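Local coordinates for malonyl CoA-acyl carrier protein transacylase (Bartonella henselae, PDB 3QAT) that probably catalyses the transfer of a malonyl group from coenzyme A to acyl carrier protein in fatty acid biosynthesis, at residues 137-142 with 173-178. Residues are numbered along the deposited sequence; the frame is centred on the assembly and turned at random.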
loop_
_atom_site.group_PDB
_atom_site.type_symbol
_atom_site.label_atom_id
_atom_site.label_comp_id
_atom_site.label_asym_id
_atom_site.label_seq_id
_atom_site.Cartn_x
_atom_site.Cartn_y
_atom_site.Cartn_z
ATOM N N SER A 137 -5.358 9.582 -15.799
ATOM C CA SER A 137 -3.978 9.104 -15.936
ATOM C C SER A 137 -3.270 9.329 -14.617
ATOM O O SER A 137 -3.775 10.035 -13.724
ATOM C CB SER A 137 -3.209 9.909 -17.008
ATOM O OG SER A 137 -3.760 9.755 -18.319
ATOM N N MET A 138 -2.065 8.769 -14.515
ATOM C CA MET A 138 -1.114 9.100 -13.433
ATOM C C MET A 138 0.229 9.425 -14.057
ATOM O O MET A 138 0.413 9.231 -15.257
ATOM C CB MET A 138 -0.948 7.943 -12.410
ATOM C CG MET A 138 -2.227 7.643 -11.703
ATOM S SD MET A 138 -1.976 6.399 -10.416
ATOM C CE MET A 138 -1.654 7.462 -9.024
ATOM N N ALA A 139 1.159 9.968 -13.264
ATOM C CA ALA A 139 2.522 10.151 -13.731
ATOM C C ALA A 139 3.492 10.036 -12.590
ATOM O O ALA A 139 3.177 10.428 -11.456
ATOM C CB ALA A 139 2.702 11.518 -14.437
ATOM N N ALA A 140 4.664 9.478 -12.881
ATOM C CA ALA A 140 5.690 9.316 -11.871
ATOM C C ALA A 140 6.756 10.370 -12.093
ATOM O O ALA A 140 7.383 10.410 -13.156
ATOM C CB ALA A 140 6.325 7.902 -11.981
ATOM N N LEU A 141 6.960 11.208 -11.077
ATOM C CA LEU A 141 7.960 12.281 -11.150
ATOM C C LEU A 141 9.088 12.021 -10.160
ATOM O O LEU A 141 8.870 11.492 -9.060
ATOM C CB LEU A 141 7.319 13.637 -10.807
ATOM C CG LEU A 141 6.007 13.976 -11.499
ATOM C CD1 LEU A 141 5.485 15.345 -10.961
ATOM C CD2 LEU A 141 6.090 13.932 -13.045
ATOM N N ILE A 142 10.309 12.381 -10.554
ATOM C CA ILE A 142 11.436 12.428 -9.623
ATOM C C ILE A 142 12.166 13.762 -9.729
ATOM O O ILE A 142 12.429 14.240 -10.842
ATOM C CB ILE A 142 12.458 11.321 -9.898
ATOM C CG1 ILE A 142 11.779 9.955 -9.846
ATOM C CG2 ILE A 142 13.584 11.356 -8.828
ATOM C CD1 ILE A 142 12.704 8.846 -10.266
ATOM N N ILE A 173 7.443 11.755 -6.462
ATOM C CA ILE A 173 6.061 12.210 -6.300
ATOM C C ILE A 173 5.236 11.655 -7.469
ATOM O O ILE A 173 5.656 11.740 -8.629
ATOM C CB ILE A 173 5.978 13.756 -6.223
ATOM C CG1 ILE A 173 6.603 14.274 -4.905
ATOM C CG2 ILE A 173 4.503 14.240 -6.370
ATOM C CD1 ILE A 173 6.687 15.771 -4.793
ATOM N N VAL A 174 4.088 11.051 -7.155
ATOM C CA VAL A 174 3.173 10.554 -8.178
ATOM C C VAL A 174 1.973 11.481 -8.252
ATOM O O VAL A 174 1.396 11.826 -7.218
ATOM C CB VAL A 174 2.704 9.125 -7.849
ATOM C CG1 VAL A 174 1.879 8.574 -8.989
ATOM C CG2 VAL A 174 3.925 8.231 -7.595
ATOM N N ILE A 175 1.636 11.925 -9.458
ATOM C CA ILE A 175 0.447 12.757 -9.663
ATOM C C ILE A 175 -0.659 11.952 -10.360
ATOM O O ILE A 175 -0.414 10.883 -10.926
ATOM C CB ILE A 175 0.759 14.047 -10.469
ATOM C CG1 ILE A 175 1.405 13.705 -11.810
ATOM C CG2 ILE A 175 1.640 14.975 -9.617
ATOM C CD1 ILE A 175 1.593 14.929 -12.734
ATOM N N SER A 176 -1.869 12.495 -10.328
ATOM C CA SER A 176 -3.058 11.765 -10.774
ATOM C C SER A 176 -4.172 12.738 -11.101
ATOM O O SER A 176 -4.246 13.817 -10.510
ATOM C CB SER A 176 -3.513 10.832 -9.644
ATOM O OG SER A 176 -4.638 10.060 -10.030
ATOM N N GLY A 177 -5.060 12.332 -11.993
ATOM C CA GLY A 177 -6.233 13.162 -12.317
ATOM C C GLY A 177 -6.672 12.966 -13.746
ATOM O O GLY A 177 -6.563 11.862 -14.309
ATOM N N GLU A 178 -7.199 14.033 -14.343
ATOM C CA GLU A 178 -7.708 13.901 -15.696
ATOM C C GLU A 178 -6.592 13.798 -16.713
ATOM O O GLU A 178 -5.567 14.472 -16.592
ATOM C CB GLU A 178 -8.637 15.055 -16.031
ATOM C CG GLU A 178 -9.931 15.003 -15.232
ATOM C CD GLU A 178 -10.796 16.215 -15.456
ATOM O OE1 GLU A 178 -10.369 17.343 -15.115
ATOM O OE2 GLU A 178 -11.924 16.025 -15.971
#
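Met138 faces Ser176 as a non-hydrogen-bonded pair and slants across to Val174, on one face of an antiparallel pairing whose short axes run at 162°. Its CB rests 3.3 Å from Ile175 O, and CG lies 3.8 Å from the same oxygen. Past CG the chain continues to SD, where it bends (chi3 92°) and carries CE back over the neighbouring strand, 3.7 Å from Val174 CG1 and close to Ser176 CB, so the terminal methyl bridges two residues of 173-176.

Six backbone hydrogen bonds fix the register, in reciprocal pairs joining Ser137 with Gly177, Ala139 with Ile175 and Leu141 with Ile173. They are not equivalent: Ala139 N, 3.0 Å from Ile175 O, stands above the carbonyl plane of that oxygen. The same O also receives a CA-H contact from Met138, at 3.2 Å from its CA.

The other face carries Ala139, Leu141 and Ile175. Ile175 CG1 sits between its own backbone N and carbonyl carbon (chi1 56°), and this branch meets Ala139 CB at 3.7 Å. The second branch, CG2, touches Leu141 CD1 at 4.1 Å, the two side chains crossing at about a right angle.

The contact joins two inner strands of the mixed sheet in the smaller ferredoxin-like subdomain characteristic of malonyltransferases. The evidence is the strand order 196-200, 136-142, 172-176, 162-169, with helices 146-155 and 179-191 completing a beta-alpha-beta-beta-alpha-beta sequence. Helix 179-191 packs against Ala139 and Ile175, while the loop bearing Phe206 reaches the Met138 face, where its backbone O is hydrogen-bonded to Ser176 OG in one of two conformers.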